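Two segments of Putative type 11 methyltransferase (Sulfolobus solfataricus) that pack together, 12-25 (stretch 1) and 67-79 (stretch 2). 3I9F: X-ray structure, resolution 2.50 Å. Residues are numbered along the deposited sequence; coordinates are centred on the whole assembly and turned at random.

Stretch 1 12-25: NIFEGKKGVIVDYG
Stretch 2 (67-79) DPKEIPDNSVDFI

Stretch 1 enters this contact as the last part of a helix, turns, and becomes a strand from Gly19 to Tyr24; stretch 2 arrives as a loop and joins that strand in parallel register, Ile21 beside Phe78 (CA to CA 4.7 Å) and Val22 beside Ile79 (CA to CA 4.6 Å). Together they bury 684 Å², and Phe78 carries the largest single share.

The helical residues Ile13 (chi1 m, chi2 t) and Phe14 (chi1 m, chi2 117°) serve that phenylalanine. Their CA-to-CB bonds run sideways to stretch 2, yet the ring of Phe14 comes nearer and presents its edge to one face of the Phe78 ring, with centroids 4.8 Å apart, planes at 77°, and Phe14 CE2 3.4 Å from Phe78 CG. Ile13 CG2 adds an apolar touch 4.2 Å from Phe78 CE1.

The turn is held by Lys17 N donating to Phe14 O at 2.8 Å. Lys17, at phi/psi -129/77 and modelled only to CB, points that atom toward stretch 2, where it lies 3.9 Å from Phe78 CZ; its carbonyl O is 3.3 Å from Phe78 CE2. Lys18 turns away.

Gly19 is fully extended, at -180/-166. A CB here would point toward stretch 2 and fall 2.6 Å from Asp77 OD2, a clash, so the absent side chain leaves space for the carboxylate, which approaches Gly19 CA to 3.5 Å through OD2.

Val20 (-82/119, chi1 t) is where the two stretches lock. Its N donates to Asp77 OD2 at 2.7 Å, so a side chain with chi1 m and chi2 -67° takes the place of a backbone acceptor just where the chain turns a corner at Asp77 (-94/-50). Val20 O receives two backbone donors, Asp77 N at 2.8 Å and Phe78 N at 3.2 Å. The Val20 side chain packs beside Val76 (chi1 t), CG1 to CG2 3.8 Å, and its CB lies 3.4 Å from Ser75 O.

Ile21 (-118/147, m and t) shares a sheet face with Phe78 (-128/141, chi1 m, chi2 -87°), its CG1 4.3 Å from Phe78 CB. Its CA makes a CA-H...O contact of 3.2 Å with Phe78 O, the same oxygen that accepts Val22 N at 2.7 Å.

Val22 (-125/124, chi1 t) projects from the other face, with Ile79 (-125/120, m and t). Here its CB stands 4.2 Å from Ile79 CG1, while its CG2 meets Ile71 CD1 at 3.8 Å and Val76 CG1 at 3.9 Å; Ile71 is m and t. Ile79 CA closes the ladder with a CA-H...O contact of 3.3 Å to Val22 O.

Asp23 points away. Tyr24 (-96/107, chi1 t, chi2 -40°) points back toward stretch 2: its CB lies 4.1 Å from Ile79 CG2, and its OH reaches Pro68 CG at 3.1 Å. Gly25, at 86/65, ends the stretch in a conformation that itself calls for glycine.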

# COMPACT_ATOMS: atom_id res chain seq x y z
N ASN B 12 13.33 23.78 -3.87
CA ASN B 12 13.76 24.02 -5.23
C ASN B 12 13.48 22.84 -6.17
O ASN B 12 13.25 23.03 -7.36
CB ASN B 12 15.25 24.40 -5.28
CG ASN B 12 15.71 24.72 -6.70
OD1 ASN B 12 16.38 23.90 -7.34
ND2 ASN B 12 15.29 25.88 -7.22
N ILE B 13 13.50 21.62 -5.63
CA ILE B 13 13.24 20.42 -6.44
C ILE B 13 11.75 20.25 -6.72
O ILE B 13 11.35 20.05 -7.85
CB ILE B 13 13.82 19.16 -5.75
CG1 ILE B 13 15.35 19.16 -5.87
CG2 ILE B 13 13.24 17.85 -6.36
CD1 ILE B 13 16.04 18.41 -4.78
N PHE B 14 10.94 20.36 -5.67
CA PHE B 14 9.53 20.03 -5.77
C PHE B 14 8.57 21.17 -6.17
O PHE B 14 7.40 20.90 -6.48
CB PHE B 14 9.05 19.49 -4.44
CG PHE B 14 9.63 18.18 -4.08
CD1 PHE B 14 10.44 18.04 -2.97
CD2 PHE B 14 9.37 17.07 -4.85
CE1 PHE B 14 10.99 16.80 -2.63
CE2 PHE B 14 9.92 15.82 -4.50
CZ PHE B 14 10.73 15.70 -3.39
N GLU B 15 9.07 22.42 -6.16
CA GLU B 15 8.20 23.61 -6.19
C GLU B 15 7.14 23.56 -7.30
O GLU B 15 5.92 23.49 -7.03
CB GLU B 15 9.04 24.89 -6.33
N GLY B 16 7.58 23.56 -8.56
CA GLY B 16 6.61 23.48 -9.65
C GLY B 16 5.59 22.35 -9.50
O GLY B 16 4.41 22.51 -9.85
N LYS B 17 6.03 21.23 -8.92
CA LYS B 17 5.43 19.92 -9.15
C LYS B 17 5.06 19.13 -7.87
O LYS B 17 5.77 18.18 -7.49
CB LYS B 17 6.43 19.12 -10.03
N LYS B 18 3.96 19.48 -7.19
CA LYS B 18 3.44 18.65 -6.10
C LYS B 18 3.00 17.35 -6.78
O LYS B 18 2.61 17.38 -7.95
CB LYS B 18 2.29 19.33 -5.32
N GLY B 19 3.10 16.20 -6.11
CA GLY B 19 2.78 14.92 -6.78
C GLY B 19 2.92 13.65 -5.96
O GLY B 19 3.01 13.68 -4.72
N VAL B 20 2.91 12.51 -6.66
CA VAL B 20 3.08 11.20 -6.01
C VAL B 20 4.58 10.96 -5.79
O VAL B 20 5.35 10.94 -6.75
CB VAL B 20 2.45 10.05 -6.84
CG1 VAL B 20 2.79 8.66 -6.21
CG2 VAL B 20 0.95 10.24 -6.96
N ILE B 21 4.97 10.83 -4.53
CA ILE B 21 6.36 10.71 -4.13
C ILE B 21 6.61 9.37 -3.44
O ILE B 21 5.75 8.86 -2.73
CB ILE B 21 6.72 11.81 -3.09
CG1 ILE B 21 6.50 13.21 -3.68
CG2 ILE B 21 8.18 11.68 -2.65
CD1 ILE B 21 6.67 14.38 -2.62
N VAL B 22 7.80 8.82 -3.61
CA VAL B 22 8.18 7.62 -2.89
C VAL B 22 9.43 7.91 -2.16
O VAL B 22 10.36 8.32 -2.79
CB VAL B 22 8.44 6.45 -3.86
CG1 VAL B 22 9.13 5.25 -3.13
CG2 VAL B 22 7.15 5.99 -4.51
N ASP B 23 9.46 7.71 -0.84
CA ASP B 23 10.72 7.72 -0.06
C ASP B 23 11.21 6.26 0.04
O ASP B 23 10.69 5.44 0.82
CB ASP B 23 10.50 8.34 1.36
CG ASP B 23 11.81 8.55 2.16
OD1 ASP B 23 12.93 8.46 1.61
OD2 ASP B 23 11.74 8.84 3.39
N TYR B 24 12.21 5.94 -0.77
CA TYR B 24 12.69 4.56 -0.96
C TYR B 24 13.89 4.31 -0.03
O TYR B 24 14.98 4.81 -0.26
CB TYR B 24 13.08 4.37 -2.43
CG TYR B 24 12.96 2.96 -2.96
CD1 TYR B 24 13.31 1.85 -2.19
CD2 TYR B 24 12.52 2.74 -4.23
CE1 TYR B 24 13.17 0.56 -2.68
CE2 TYR B 24 12.40 1.45 -4.72
CZ TYR B 24 12.74 0.38 -3.94
OH TYR B 24 12.59 -0.87 -4.47
N GLY B 25 13.68 3.55 1.02
CA GLY B 25 14.68 3.37 2.04
C GLY B 25 14.52 4.51 3.02
O GLY B 25 15.36 5.36 3.13
N ASP B 67 8.26 -3.02 0.42
CA ASP B 67 8.75 -3.24 -0.90
C ASP B 67 7.83 -2.48 -1.89
O ASP B 67 6.67 -2.24 -1.59
CB ASP B 67 8.62 -4.75 -1.11
CG ASP B 67 9.01 -5.18 -2.46
OD1 ASP B 67 10.23 -5.39 -2.68
OD2 ASP B 67 8.11 -5.29 -3.30
N PRO B 68 8.30 -2.14 -3.09
CA PRO B 68 7.47 -1.37 -3.98
C PRO B 68 6.47 -2.14 -4.85
O PRO B 68 5.76 -1.54 -5.65
CB PRO B 68 8.50 -0.65 -4.84
CG PRO B 68 9.58 -1.64 -4.96
CD PRO B 68 9.67 -2.24 -3.57
N LYS B 69 6.35 -3.43 -4.66
CA LYS B 69 5.44 -4.23 -5.48
C LYS B 69 4.02 -3.63 -5.66
O LYS B 69 3.51 -3.59 -6.76
CB LYS B 69 5.37 -5.64 -4.89
CG LYS B 69 4.42 -6.61 -5.56
CD LYS B 69 4.37 -7.91 -4.70
CE LYS B 69 3.22 -8.86 -5.05
NZ LYS B 69 3.08 -9.08 -6.52
N GLU B 70 3.37 -3.19 -4.59
CA GLU B 70 1.95 -2.82 -4.69
C GLU B 70 1.71 -1.40 -5.21
O GLU B 70 0.58 -0.98 -5.38
CB GLU B 70 1.26 -3.05 -3.36
CG GLU B 70 1.27 -4.52 -2.88
CD GLU B 70 0.52 -5.51 -3.82
OE1 GLU B 70 -0.31 -5.06 -4.64
OE2 GLU B 70 0.77 -6.75 -3.73
N ILE B 71 2.80 -0.67 -5.46
CA ILE B 71 2.73 0.63 -6.06
C ILE B 71 2.49 0.43 -7.55
O ILE B 71 3.21 -0.33 -8.21
CB ILE B 71 4.01 1.44 -5.91
CG1 ILE B 71 4.38 1.64 -4.44
CG2 ILE B 71 3.82 2.77 -6.58
CD1 ILE B 71 5.68 2.46 -4.20
N PRO B 72 1.46 1.11 -8.08
CA PRO B 72 1.04 0.86 -9.45
C PRO B 72 2.05 1.28 -10.51
O PRO B 72 2.88 2.18 -10.28
CB PRO B 72 -0.26 1.66 -9.58
CG PRO B 72 -0.47 2.37 -8.23
CD PRO B 72 0.44 1.79 -7.25
N ASP B 73 1.96 0.66 -11.67
CA ASP B 73 2.83 1.00 -12.77
C ASP B 73 2.66 2.46 -13.12
O ASP B 73 1.54 2.96 -13.06
CB ASP B 73 2.48 0.17 -14.01
CG ASP B 73 2.76 -1.34 -13.84
OD1 ASP B 73 3.44 -1.80 -12.86
OD2 ASP B 73 2.27 -2.06 -14.74
N ASN B 74 3.77 3.13 -13.46
CA ASN B 74 3.73 4.41 -14.15
C ASN B 74 2.84 5.37 -13.40
O ASN B 74 1.99 5.99 -14.01
CB ASN B 74 3.19 4.20 -15.59
CG ASN B 74 3.08 5.51 -16.40
OD1 ASN B 74 2.01 5.84 -16.89
ND2 ASN B 74 4.18 6.22 -16.57
N SER B 75 3.00 5.45 -12.08
CA SER B 75 2.16 6.25 -11.23
C SER B 75 2.91 7.27 -10.37
O SER B 75 2.25 7.98 -9.58
CB SER B 75 1.34 5.31 -10.31
OG SER B 75 1.88 5.19 -8.98
N VAL B 76 4.24 7.38 -10.52
CA VAL B 76 5.05 8.11 -9.54
C VAL B 76 5.86 9.26 -10.15
O VAL B 76 6.48 9.12 -11.21
CB VAL B 76 6.02 7.13 -8.73
CG1 VAL B 76 7.05 7.91 -7.87
CG2 VAL B 76 5.22 6.19 -7.86
N ASP B 77 5.86 10.38 -9.44
CA ASP B 77 6.49 11.62 -9.93
C ASP B 77 7.92 11.79 -9.45
O ASP B 77 8.82 12.02 -10.28
CB ASP B 77 5.63 12.85 -9.54
CG ASP B 77 4.20 12.78 -10.13
OD1 ASP B 77 4.11 12.86 -11.40
OD2 ASP B 77 3.20 12.61 -9.34
N PHE B 78 8.13 11.63 -8.15
CA PHE B 78 9.44 11.63 -7.55
C PHE B 78 9.75 10.40 -6.64
O PHE B 78 8.91 9.93 -5.86
CB PHE B 78 9.57 12.90 -6.69
CG PHE B 78 9.44 14.18 -7.48
CD1 PHE B 78 10.55 14.76 -8.08
CD2 PHE B 78 8.19 14.81 -7.61
CE1 PHE B 78 10.44 15.94 -8.79
CE2 PHE B 78 8.06 15.97 -8.33
CZ PHE B 78 9.18 16.55 -8.92
N ILE B 79 10.98 9.91 -6.73
CA ILE B 79 11.49 8.84 -5.89
C ILE B 79 12.75 9.37 -5.24
O ILE B 79 13.70 9.73 -5.93
CB ILE B 79 11.85 7.60 -6.74
CG1 ILE B 79 10.61 7.00 -7.38
CG2 ILE B 79 12.54 6.56 -5.88
CD1 ILE B 79 10.89 5.99 -8.42